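Local coordinates for protein putative mandelate racemase (Bordetella bronchiseptica, PDB 3OZY) that is of unknown function but belongs to the enolase superfamily, binds magnesium and probably acts on a carboxylate substrate such as an aldarate, at residues H86-G91 / A105-V110; I36-R41 / R63-V68; D67-Q72 / G91-N96; S279-I284 / L288-S293. All coordinates share one frame; numbering follows the deposited sequence.

Contact 1 of 4, residues H86-G91 / A105-V110; sequences HKVFHG and AAMSGV. With MG (magnesium ion), chain D.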
loop_
_atom_site.group_PDB
_atom_site.type_symbol
_atom_site.label_atom_id
_atom_site.label_comp_id
_atom_site.label_asym_id
_atom_site.label_seq_id
_atom_site.Cartn_x
_atom_site.Cartn_y
_atom_site.Cartn_z
ATOM N N HIS A 86 -3.172 16.205 -4.638
ATOM C CA HIS A 86 -3.667 16.173 -3.271
ATOM C C HIS A 86 -5.155 15.875 -3.183
ATOM O O HIS A 86 -5.591 15.145 -2.286
ATOM C CB HIS A 86 -3.236 17.447 -2.547
ATOM C CG HIS A 86 -1.754 17.521 -2.389
ATOM N ND1 HIS A 86 -1.105 17.023 -1.282
ATOM C CD2 HIS A 86 -0.781 17.926 -3.239
ATOM C CE1 HIS A 86 0.197 17.170 -1.430
ATOM N NE2 HIS A 86 0.423 17.708 -2.613
ATOM N N LYS A 87 -5.925 16.371 -4.144
ATOM C CA LYS A 87 -7.338 16.042 -4.199
ATOM C C LYS A 87 -7.506 14.522 -4.279
ATOM O O LYS A 87 -8.338 13.932 -3.582
ATOM C CB LYS A 87 -7.992 16.710 -5.412
ATOM C CG LYS A 87 -9.481 16.461 -5.484
ATOM C CD LYS A 87 -10.119 17.033 -6.735
ATOM C CE LYS A 87 -11.633 16.856 -6.643
ATOM N NZ LYS A 87 -12.331 17.123 -7.929
ATOM N N VAL A 88 -6.704 13.883 -5.124
ATOM C CA VAL A 88 -6.805 12.439 -5.324
ATOM C C VAL A 88 -6.280 11.645 -4.124
ATOM O O VAL A 88 -6.921 10.694 -3.664
ATOM C CB VAL A 88 -6.073 12.032 -6.615
ATOM C CG1 VAL A 88 -5.882 10.518 -6.697
ATOM C CG2 VAL A 88 -6.833 12.548 -7.834
ATOM N N PHE A 89 -5.124 12.046 -3.603
ATOM C CA PHE A 89 -4.515 11.319 -2.487
ATOM C C PHE A 89 -5.381 11.342 -1.229
ATOM O O PHE A 89 -5.658 10.304 -0.629
ATOM C CB PHE A 89 -3.116 11.883 -2.193
ATOM C CG PHE A 89 -2.397 11.197 -1.054
ATOM C CD1 PHE A 89 -1.637 10.053 -1.278
ATOM C CD2 PHE A 89 -2.438 11.731 0.227
ATOM C CE1 PHE A 89 -0.964 9.429 -0.233
ATOM C CE2 PHE A 89 -1.772 11.110 1.278
ATOM C CZ PHE A 89 -1.027 9.961 1.046
ATOM N N HIS A 90 -5.799 12.540 -0.828
ATOM C CA HIS A 90 -6.584 12.697 0.395
ATOM C C HIS A 90 -8.049 12.327 0.196
ATOM O O HIS A 90 -8.707 11.854 1.126
ATOM C CB HIS A 90 -6.472 14.127 0.930
ATOM C CG HIS A 90 -5.082 14.495 1.330
ATOM N ND1 HIS A 90 -4.475 13.968 2.449
ATOM C CD2 HIS A 90 -4.171 15.310 0.752
ATOM C CE1 HIS A 90 -3.250 14.450 2.548
ATOM N NE2 HIS A 90 -3.042 15.265 1.532
ATOM N N GLY A 91 -8.558 12.533 -1.014
ATOM C CA GLY A 91 -9.957 12.251 -1.283
ATOM C C GLY A 91 -10.255 10.771 -1.390
ATOM O O GLY A 91 -11.300 10.316 -0.921
ATOM N N ALA A 105 0.808 3.852 -7.368
ATOM C CA ALA A 105 1.299 3.647 -8.729
ATOM C C ALA A 105 0.272 4.157 -9.746
ATOM O O ALA A 105 0.620 4.864 -10.688
ATOM C CB ALA A 105 1.634 2.172 -8.970
ATOM N N ALA A 106 -0.998 3.828 -9.534
ATOM C CA ALA A 106 -2.068 4.340 -10.395
ATOM C C ALA A 106 -2.062 5.875 -10.473
ATOM O O ALA A 106 -2.129 6.455 -11.561
ATOM C CB ALA A 106 -3.436 3.815 -9.919
ATOM N N MET A 107 -1.954 6.529 -9.318
ATOM C CA MET A 107 -1.870 7.993 -9.267
ATOM C C MET A 107 -0.691 8.487 -10.078
ATOM O O MET A 107 -0.735 9.560 -10.693
ATOM C CB MET A 107 -1.641 8.489 -7.833
ATOM C CG MET A 107 -2.836 8.502 -6.933
ATOM S SD MET A 107 -2.409 9.355 -5.403
ATOM C CE MET A 107 -2.194 11.046 -5.977
ATOM N N SER A 108 0.401 7.731 -10.009
ATOM C CA SER A 108 1.631 8.106 -10.687
ATOM C C SER A 108 1.455 8.156 -12.196
ATOM O O SER A 108 1.944 9.069 -12.853
ATOM C CB SER A 108 2.744 7.114 -10.359
ATOM O OG SER A 108 2.980 7.026 -8.965
ATOM N N GLY A 109 0.761 7.159 -12.736
ATOM C CA GLY A 109 0.488 7.102 -14.166
ATOM C C GLY A 109 -0.343 8.292 -14.623
ATOM O O GLY A 109 -0.079 8.897 -15.669
ATOM N N VAL A 110 -1.340 8.645 -13.812
ATOM C CA VAL A 110 -2.198 9.790 -14.106
ATOM C C VAL A 110 -1.423 11.104 -13.986
ATOM O O VAL A 110 -1.539 11.995 -14.837
ATOM C CB VAL A 110 -3.426 9.787 -13.182
ATOM C CG1 VAL A 110 -4.209 11.107 -13.287
ATOM C CG2 VAL A 110 -4.312 8.572 -13.491
HETATM MG MG MG D . -1.562 16.792 0.789
HETATM O O HOH W 1 -2.671 18.925 1.256
#

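Contact 2 of 4, residues I36-R41 / R63-V68; sequences ILVEVR and RAIEDV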
loop_
_atom_site.group_PDB
_atom_site.type_symbol
_atom_site.label_atom_id
_atom_site.label_comp_id
_atom_site.label_asym_id
_atom_site.label_seq_id
_atom_site.Cartn_x
_atom_site.Cartn_y
_atom_site.Cartn_z
ATOM N N ILE A 36 -0.253 -0.415 -18.375
ATOM C CA ILE A 36 -1.391 0.434 -18.678
ATOM C C ILE A 36 -0.874 1.693 -19.354
ATOM O O ILE A 36 0.031 2.352 -18.844
ATOM C CB ILE A 36 -2.119 0.873 -17.393
ATOM C CG1 ILE A 36 -2.875 -0.293 -16.765
ATOM C CG2 ILE A 36 -3.062 2.044 -17.684
ATOM C CD1 ILE A 36 -4.098 -0.744 -17.556
ATOM N N LEU A 37 -1.449 2.025 -20.507
ATOM C CA LEU A 37 -1.228 3.316 -21.131
ATOM C C LEU A 37 -2.358 4.235 -20.691
ATOM O O LEU A 37 -3.512 4.038 -21.081
ATOM C CB LEU A 37 -1.202 3.186 -22.662
ATOM C CG LEU A 37 -1.059 4.501 -23.428
ATOM C CD1 LEU A 37 0.261 5.166 -23.122
ATOM C CD2 LEU A 37 -1.198 4.272 -24.937
ATOM N N VAL A 38 -2.034 5.207 -19.843
ATOM C CA VAL A 38 -3.020 6.175 -19.385
ATOM C C VAL A 38 -3.207 7.232 -20.460
ATOM O O VAL A 38 -2.240 7.668 -21.081
ATOM C CB VAL A 38 -2.562 6.856 -18.079
ATOM C CG1 VAL A 38 -3.588 7.901 -17.617
ATOM C CG2 VAL A 38 -2.324 5.807 -16.994
ATOM N N GLU A 39 -4.459 7.627 -20.678
ATOM C CA GLU A 39 -4.782 8.693 -21.615
ATOM C C GLU A 39 -5.745 9.667 -20.947
ATOM O O GLU A 39 -6.860 9.295 -20.586
ATOM C CB GLU A 39 -5.402 8.104 -22.888
ATOM C CG GLU A 39 -5.669 9.136 -23.973
ATOM C CD GLU A 39 -6.419 8.565 -25.165
ATOM O OE1 GLU A 39 -6.611 7.335 -25.232
ATOM O OE2 GLU A 39 -6.823 9.355 -26.041
ATOM N N VAL A 40 -5.302 10.905 -20.748
ATOM C CA VAL A 40 -6.163 11.941 -20.189
ATOM C C VAL A 40 -6.579 12.884 -21.309
ATOM O O VAL A 40 -5.735 13.483 -21.976
ATOM C CB VAL A 40 -5.450 12.737 -19.075
ATOM C CG1 VAL A 40 -6.318 13.915 -18.612
ATOM C CG2 VAL A 40 -5.106 11.817 -17.906
ATOM N N ARG A 41 -7.886 12.992 -21.521
ATOM C CA ARG A 41 -8.426 13.828 -22.589
ATOM C C ARG A 41 -9.045 15.100 -22.031
ATOM O O ARG A 41 -9.488 15.137 -20.885
ATOM C CB ARG A 41 -9.490 13.059 -23.372
ATOM C CG ARG A 41 -8.968 11.818 -24.078
ATOM C CD ARG A 41 -10.108 11.106 -24.788
ATOM N NE ARG A 41 -9.643 10.022 -25.648
ATOM C CZ ARG A 41 -10.443 9.295 -26.424
ATOM N NH1 ARG A 41 -11.748 9.533 -26.443
ATOM N NH2 ARG A 41 -9.940 8.330 -27.180
ATOM N N ARG A 63 -9.154 -0.282 -13.215
ATOM C CA ARG A 63 -10.256 0.106 -12.339
ATOM C C ARG A 63 -9.870 1.288 -11.452
ATOM O O ARG A 63 -10.628 2.251 -11.321
ATOM C CB ARG A 63 -10.688 -1.082 -11.478
ATOM C CG ARG A 63 -11.770 -0.777 -10.456
ATOM C CD ARG A 63 -13.126 -0.482 -11.090
ATOM N NE ARG A 63 -14.027 -0.012 -10.039
ATOM C CZ ARG A 63 -15.283 0.386 -10.228
ATOM N NH1 ARG A 63 -15.826 0.368 -11.439
ATOM N NH2 ARG A 63 -15.993 0.807 -9.190
ATOM N N ALA A 64 -8.696 1.224 -10.829
ATOM C CA ALA A 64 -8.268 2.319 -9.966
ATOM C C ALA A 64 -8.165 3.627 -10.740
ATOM O O ALA A 64 -8.563 4.684 -10.254
ATOM C CB ALA A 64 -6.937 1.986 -9.318
ATOM N N ILE A 65 -7.617 3.563 -11.947
ATOM C CA ILE A 65 -7.403 4.759 -12.740
ATOM C C ILE A 65 -8.718 5.339 -13.279
ATOM O O ILE A 65 -8.992 6.533 -13.119
ATOM C CB ILE A 65 -6.398 4.489 -13.873
ATOM C CG1 ILE A 65 -5.006 4.261 -13.269
ATOM C CG2 ILE A 65 -6.382 5.654 -14.869
ATOM C CD1 ILE A 65 -3.992 3.659 -14.241
ATOM N N GLU A 66 -9.540 4.498 -13.892
ATOM C CA GLU A 66 -10.761 4.992 -14.523
ATOM C C GLU A 66 -11.886 5.318 -13.537
ATOM O O GLU A 66 -12.636 6.279 -13.742
ATOM C CB GLU A 66 -11.261 3.986 -15.574
ATOM C CG GLU A 66 -10.292 3.820 -16.736
ATOM C CD GLU A 66 -10.791 2.902 -17.840
ATOM O OE1 GLU A 66 -11.853 2.265 -17.673
ATOM O OE2 GLU A 66 -10.104 2.823 -18.879
ATOM N N ASP A 67 -11.987 4.547 -12.462
ATOM C CA ASP A 67 -13.197 4.565 -11.637
ATOM C C ASP A 67 -12.991 5.006 -10.189
ATOM O O ASP A 67 -13.967 5.239 -9.466
ATOM C CB ASP A 67 -13.861 3.185 -11.678
ATOM C CG ASP A 67 -14.200 2.752 -13.086
ATOM O OD1 ASP A 67 -14.984 3.459 -13.754
ATOM O OD2 ASP A 67 -13.670 1.716 -13.532
ATOM N N VAL A 68 -11.739 5.111 -9.751
ATOM C CA VAL A 68 -11.450 5.639 -8.423
ATOM C C VAL A 68 -10.803 7.013 -8.563
ATOM O O VAL A 68 -11.318 8.004 -8.050
ATOM C CB VAL A 68 -10.573 4.681 -7.589
ATOM C CG1 VAL A 68 -10.313 5.266 -6.203
ATOM C CG2 VAL A 68 -11.252 3.324 -7.453
#

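Contact 3 of 4, residues D67-Q72 / G91-N96; sequences DVIGPQ and GEVSRN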
loop_
_atom_site.group_PDB
_atom_site.type_symbol
_atom_site.label_atom_id
_atom_site.label_comp_id
_atom_site.label_asym_id
_atom_site.label_seq_id
_atom_site.Cartn_x
_atom_site.Cartn_y
_atom_site.Cartn_z
ATOM N N ASP A 67 -11.987 4.547 -12.462
ATOM C CA ASP A 67 -13.197 4.565 -11.637
ATOM C C ASP A 67 -12.991 5.006 -10.189
ATOM O O ASP A 67 -13.967 5.239 -9.466
ATOM C CB ASP A 67 -13.861 3.185 -11.678
ATOM C CG ASP A 67 -14.200 2.752 -13.086
ATOM O OD1 ASP A 67 -14.984 3.459 -13.754
ATOM O OD2 ASP A 67 -13.670 1.716 -13.532
ATOM N N VAL A 68 -11.739 5.111 -9.751
ATOM C CA VAL A 68 -11.450 5.639 -8.423
ATOM C C VAL A 68 -10.803 7.013 -8.563
ATOM O O VAL A 68 -11.318 8.004 -8.050
ATOM C CB VAL A 68 -10.573 4.681 -7.589
ATOM C CG1 VAL A 68 -10.313 5.266 -6.203
ATOM C CG2 VAL A 68 -11.252 3.324 -7.453
ATOM N N ILE A 69 -9.698 7.091 -9.292
ATOM C CA ILE A 69 -9.028 8.360 -9.510
ATOM C C ILE A 69 -9.777 9.233 -10.526
ATOM O O ILE A 69 -10.004 10.421 -10.282
ATOM C CB ILE A 69 -7.577 8.127 -9.973
ATOM C CG1 ILE A 69 -6.791 7.412 -8.870
ATOM C CG2 ILE A 69 -6.932 9.443 -10.384
ATOM C CD1 ILE A 69 -5.468 6.795 -9.353
ATOM N N GLY A 70 -10.164 8.638 -11.653
ATOM C CA GLY A 70 -10.807 9.359 -12.741
ATOM C C GLY A 70 -11.917 10.322 -12.342
ATOM O O GLY A 70 -11.902 11.487 -12.742
ATOM N N PRO A 71 -12.887 9.848 -11.545
ATOM C CA PRO A 71 -14.001 10.723 -11.158
ATOM C C PRO A 71 -13.557 11.988 -10.420
ATOM O O PRO A 71 -14.275 12.986 -10.467
ATOM C CB PRO A 71 -14.845 9.823 -10.254
ATOM C CG PRO A 71 -14.594 8.447 -10.807
ATOM C CD PRO A 71 -13.123 8.450 -11.146
ATOM N N GLN A 72 -12.406 11.958 -9.756
ATOM C CA GLN A 72 -11.896 13.147 -9.077
ATOM C C GLN A 72 -11.315 14.166 -10.047
ATOM O O GLN A 72 -11.061 15.310 -9.668
ATOM C CB GLN A 72 -10.820 12.772 -8.056
ATOM C CG GLN A 72 -11.294 11.805 -6.989
ATOM C CD GLN A 72 -12.427 12.377 -6.162
ATOM O OE1 GLN A 72 -12.388 13.538 -5.741
ATOM N NE2 GLN A 72 -13.448 11.566 -5.927
ATOM N N GLY A 91 -8.558 12.533 -1.014
ATOM C CA GLY A 91 -9.957 12.251 -1.283
ATOM C C GLY A 91 -10.255 10.771 -1.390
ATOM O O GLY A 91 -11.300 10.316 -0.921
ATOM N N GLU A 92 -9.336 10.014 -1.989
ATOM C CA GLU A 92 -9.561 8.591 -2.270
ATOM C C GLU A 92 -8.414 7.647 -1.939
ATOM O O GLU A 92 -8.608 6.646 -1.263
ATOM C CB GLU A 92 -9.880 8.373 -3.757
ATOM C CG GLU A 92 -11.305 8.699 -4.162
ATOM C CD GLU A 92 -12.296 7.593 -3.829
ATOM O OE1 GLU A 92 -11.925 6.606 -3.161
ATOM O OE2 GLU A 92 -13.465 7.719 -4.252
ATOM N N VAL A 93 -7.234 7.919 -2.488
ATOM C CA VAL A 93 -6.234 6.859 -2.629
ATOM C C VAL A 93 -5.594 6.401 -1.318
ATOM O O VAL A 93 -5.508 5.198 -1.064
ATOM C CB VAL A 93 -5.165 7.238 -3.678
ATOM C CG1 VAL A 93 -4.031 6.219 -3.692
ATOM C CG2 VAL A 93 -5.802 7.354 -5.061
ATOM N N SER A 94 -5.161 7.335 -0.478
ATOM C CA SER A 94 -4.483 6.943 0.751
ATOM C C SER A 94 -5.340 5.991 1.589
ATOM O O SER A 94 -4.943 4.867 1.888
ATOM C CB SER A 94 -4.100 8.170 1.576
ATOM O OG SER A 94 -3.436 7.762 2.764
ATOM N N ARG A 95 -6.543 6.430 1.946
ATOM C CA ARG A 95 -7.404 5.597 2.776
ATOM C C ARG A 95 -8.001 4.421 2.017
ATOM O O ARG A 95 -8.044 3.305 2.534
ATOM C CB ARG A 95 -8.541 6.414 3.393
ATOM C CG ARG A 95 -8.100 7.456 4.406
ATOM C CD ARG A 95 -9.330 8.106 5.066
ATOM N NE ARG A 95 -8.974 9.250 5.914
ATOM C CZ ARG A 95 -8.789 10.491 5.469
ATOM N NH1 ARG A 95 -8.941 10.780 4.183
ATOM N NH2 ARG A 95 -8.461 11.455 6.319
ATOM N N ASN A 96 -8.474 4.663 0.801
ATOM C CA ASN A 96 -9.332 3.682 0.141
ATOM C C ASN A 96 -8.598 2.724 -0.797
ATOM O O ASN A 96 -9.191 1.759 -1.280
ATOM C CB ASN A 96 -10.515 4.365 -0.572
ATOM C CG ASN A 96 -11.337 5.255 0.357
ATOM O OD1 ASN A 96 -11.330 5.089 1.575
ATOM N ND2 ASN A 96 -12.040 6.220 -0.228
HETATM O O HOH W 2 -13.688 8.761 -6.772
#

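Contact 4 of 4, residues S279-I284 / L288-S293; sequences SRAGGI and LAISAS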
loop_
_atom_site.group_PDB
_atom_site.type_symbol
_atom_site.label_atom_id
_atom_site.label_comp_id
_atom_site.label_asym_id
_atom_site.label_seq_id
_atom_site.Cartn_x
_atom_site.Cartn_y
_atom_site.Cartn_z
ATOM N N SER A 279 6.893 6.819 -11.953
ATOM C CA SER A 279 5.710 6.058 -12.371
ATOM C C SER A 279 5.152 5.108 -11.303
ATOM O O SER A 279 4.170 4.408 -11.557
ATOM C CB SER A 279 6.000 5.263 -13.651
ATOM O OG SER A 279 6.919 4.211 -13.395
ATOM N N ARG A 280 5.785 5.075 -10.127
ATOM C CA ARG A 280 5.358 4.188 -9.043
ATOM C C ARG A 280 5.123 4.914 -7.721
ATOM O O ARG A 280 4.145 4.639 -7.033
ATOM C CB ARG A 280 6.395 3.072 -8.799
ATOM C CG ARG A 280 6.677 2.197 -10.006
ATOM C CD ARG A 280 7.918 1.313 -9.808
ATOM N NE ARG A 280 7.729 0.190 -8.884
ATOM C CZ ARG A 280 7.229 -0.989 -9.232
ATOM N NH1 ARG A 280 6.834 -1.193 -10.484
ATOM N NH2 ARG A 280 7.123 -1.971 -8.336
ATOM N N ALA A 281 6.031 5.824 -7.364
ATOM C CA ALA A 281 6.099 6.357 -6.006
ATOM C C ALA A 281 5.178 7.551 -5.785
ATOM O O ALA A 281 5.114 8.072 -4.669
ATOM C CB ALA A 281 7.545 6.724 -5.664
ATOM N N GLY A 282 4.487 7.984 -6.837
ATOM C CA GLY A 282 3.480 9.027 -6.721
ATOM C C GLY A 282 3.340 9.924 -7.941
ATOM O O GLY A 282 2.369 10.681 -8.034
ATOM N N GLY A 283 4.284 9.867 -8.882
ATOM C CA GLY A 283 4.204 10.708 -10.069
ATOM C C GLY A 283 5.469 11.510 -10.284
ATOM O O GLY A 283 6.390 11.445 -9.472
ATOM N N ILE A 284 5.530 12.249 -11.388
ATOM C CA ILE A 284 6.562 13.262 -11.537
ATOM C C ILE A 284 6.495 14.256 -10.365
ATOM O O ILE A 284 7.516 14.628 -9.799
ATOM C CB ILE A 284 6.412 13.970 -12.897
ATOM C CG1 ILE A 284 6.950 13.050 -14.003
ATOM C CG2 ILE A 284 7.118 15.314 -12.888
ATOM C CD1 ILE A 284 6.679 13.548 -15.432
ATOM N N LEU A 288 9.807 14.581 -7.931
ATOM C CA LEU A 288 10.492 15.864 -7.802
ATOM C C LEU A 288 10.795 16.172 -6.341
ATOM O O LEU A 288 11.899 16.620 -5.999
ATOM C CB LEU A 288 9.649 16.998 -8.382
ATOM C CG LEU A 288 9.607 17.080 -9.905
ATOM C CD1 LEU A 288 8.542 18.088 -10.309
ATOM C CD2 LEU A 288 10.971 17.475 -10.458
ATOM N N ALA A 289 9.810 15.941 -5.482
ATOM C CA ALA A 289 9.961 16.236 -4.063
ATOM C C ALA A 289 10.969 15.276 -3.435
ATOM O O ALA A 289 11.780 15.673 -2.596
ATOM C CB ALA A 289 8.621 16.122 -3.371
ATOM N N ILE A 290 10.923 14.011 -3.842
ATOM C CA ILE A 290 11.834 13.009 -3.297
ATOM C C ILE A 290 13.272 13.301 -3.713
ATOM O O ILE A 290 14.192 13.199 -2.899
ATOM C CB ILE A 290 11.388 11.583 -3.683
ATOM C CG1 ILE A 290 10.043 11.273 -3.031
ATOM C CG2 ILE A 290 12.426 10.561 -3.237
ATOM C CD1 ILE A 290 9.354 10.052 -3.606
ATOM N N SER A 291 13.471 13.693 -4.969
ATOM C CA SER A 291 14.805 14.032 -5.453
ATOM C C SER A 291 15.391 15.198 -4.656
ATOM O O SER A 291 16.563 15.191 -4.267
ATOM C CB SER A 291 14.739 14.369 -6.945
ATOM O OG SER A 291 15.991 14.830 -7.418
ATOM N N ALA A 292 14.561 16.209 -4.424
ATOM C CA ALA A 292 14.981 17.366 -3.637
ATOM C C ALA A 292 15.344 16.975 -2.213
ATOM O O ALA A 292 16.366 17.433 -1.675
ATOM C CB ALA A 292 13.888 18.421 -3.627
ATOM N N SER A 293 14.525 16.122 -1.612
ATOM C CA SER A 293 14.755 15.693 -0.236
ATOM C C SER A 293 16.028 14.860 -0.105
ATOM O O SER A 293 16.722 14.940 0.910
ATOM C CB SER A 293 13.544 14.929 0.300
ATOM O OG SER A 293 12.381 15.734 0.180
#

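Contact 1 of 4, residues H86-G91 / A105-V110
Val88 and Met107 meet end to end between two helices of the N-terminal capping domain of an enolase superfamily member. Val88 sits on helix 81-97 and Met107 on helix 102-122. CG1 of Val88 does the touching and lies 3.7 Å from CG of Met107. It stands anti to the backbone N of Val88 (chi1 167°), which turns it to the methionine. The Met107 chain runs out extended and then bends at chi3 (68°). This brings its methyl back over the start of Phe89, with Met107 CE 4.0 Å from Phe89 CB. The sulfur SD lies at the edge of the Phe89 ring, near the ring plane. No hydrogen bond crosses, so the fit is apolar. Trp85 and Val93 of helix 81-97 also pack on Met107, and Leu73 of helix 58-73 packs on Val88.

On the side of helix 81-97 away from Met107, His86 and His90 are one turn apart and hold a magnesium ion. His90 has CD2 of Phe89 over the centre of one ring face, 3.6 Å above its plane. Met387 of the second subunit packs on His86, and Gly386 of that subunit on His90. A water lies 2.5 Å from the magnesium. His90 NE2 binds the magnesium at 2.2 Å. His86 ND1 binds the magnesium at 2.1 Å.

Contact 2 of 4, residues I36-R41 / R63-V68
Ile65 of helix 58-73 meets Ile36 and Val38 of strand 32-42 through one methyl group. The apolar contacts are the whole of the direct contact. CD1 of Ile65 lies 3.9 Å from CG2 of Ile36 and 3.9 Å from CG2 of Val38, so it touches two residues of the same strand. The Ile36 and Ile65 side chains overlap running opposite ways, while the Val38 side chain crosses that of Ile65 at a slant. In Ile65, CG1 is anti to the carbonyl carbon (chi1 -69°) and the chain is then extended (chi2 166°), which carries CD1 out to the sheet. Pro52 packs on all three side chains. Val8 of strand 5-16 and Ala106 and Val110 of helix 102-122 also pack on Ile65.

None of the ionic interactions runs between the two segments. On the strand, Arg41 NE donates to Glu39 OE2 over 2.9 Å in a nearly straight bond (169°). The carboxylate oxygen lies in the guanidinium plane, but the donor stands above the carboxylate plane. Glu7 and His11 of strand 5-16 give Arg41 and Glu39 further partners. On the helix, Arg63 NH1 and Asp67 OD2 form a long, weak ion pair of 3.3 Å, and CB of Asp67 lies over the rim of one guanidinium face. Arg63 also makes a salt bridge to Asp57 of the second subunit.

The helix therefore packs on the three-stranded antiparallel sheet of the N-terminal domain by dispersion and burial of methyl groups, with no direct polar bond between the two segments.

Contact 3 of 4, residues D67-Q72 / G91-N96
Glu92 of helix 81-97 lies against Val68 and Gln72 of helix 58-73, and its side chain can be followed outward. Glu92 CB is 4.0 Å from CG1 of Val68. Glu92 CG, which is anti to the carbonyl carbon, passes Gln72 NE2 at 4.0 Å. A bend at chi2 (-80°) then folds the carboxylate back over Val68. CD and OE1 of Glu92 both rest on Val68 CG1, OE1 at 3.7 Å. Glu92 OE1 also accepts a nearly straight bond (177°) from Asn96 ND2 over 3.0 Å, one turn further along its own helix. The donor stands above the carboxylate plane, while OE1 lies in the amide plane of Asn96. Glu92 OE2 accepts a hydrogen bond from a water 2.7 Å away and also bonds a glycerol, probably from the crystallisation liquor.

That water joins the two helices where no direct hydrogen bond does. It donates to Val68 O and to Glu92 OE2, and it accepts from Gln72 NE2. The Gln72 and Glu92 side chains lie nearly perpendicular, and their amide and carboxylate planes are steeply inclined. On the inner side, Ile69 CG1 packs on Val93 CG2 at 3.9 Å, with Met107 of helix 102-122 touching both residues. Asp57 of the second subunit packs on Val68, and Pro55 of that subunit on Asn96.

The local axes run nearly antiparallel (152°) and 9.6 Å apart. This is an antiparallel pair in the helical part of the N-terminal capping domain of the enolase superfamily.

Contact 4 of 4, residues S279-I284 / L288-S293
In Ile284, chi1 of -77° puts CG1 anti to the carbonyl carbon and thereby CG2 anti to the backbone N, which places Ile284 CG2 4.0 Å from CD1 of Leu288. Leu288 has its CG anti to the carbonyl carbon as well (chi1 -76°), and the two side chains run alongside in the same direction. The Leu288 chain also shields the carbonyl of Ile284, its CG lying 3.2 Å from that oxygen. Leu318 of helix 309-321 touches both side chains, and Ile112 and Trp115 of helix 102-122 cover Ile284.

The same Ile284 O accepts the hydrogen bond from Leu288 N, at 3.0 Å. This is an ordinary i to i+4 bond in the first turn of helix 284-296. A looser apolar contact ties the preceding loop to the next turn, with CB of Ala281 4.3 Å from CD1 of Ile290. Between the two contacts, Gly282 and Gly283 adopt backbone angles at which a CB would run into the preceding carbonyl oxygen, and Gly283 occupies the N-cap position. Gly282 O accepts from Trp85 NE1, which links the loop to helix 81-97.

Arg280 bonds the backbone O of Glu254, a magnesium ligand, and the side chain of Asn255. Residues 279-284 and 288-293 thus form the loop after strand 273-274 and the first turns of helix 284-296, as found at the C-terminal ends of strands in the beta-alpha barrel of this superfamily.

From the N terminus, strand 32-42 leads by way of strand 48-50 to helix 58-73, and contact 2 closes this first excursion. Contact 3 begins on the same helix, sharing Asp67 and Val68 with contact 2, and closes the hairpin to helix 81-97. Contact 1 opens on that helix before contact 3 has closed, so the two cross along the chain and share Gly91. It leads on to helix 102-122. Together these three tie sheet and helices within the N-terminal domain. Contact 4 comes much later, in the barrel domain, and ties the first turns of helix 284-296 to the loop before it. It touches contact 1 where Ser108 packs against residues 279-283, joining the two domains.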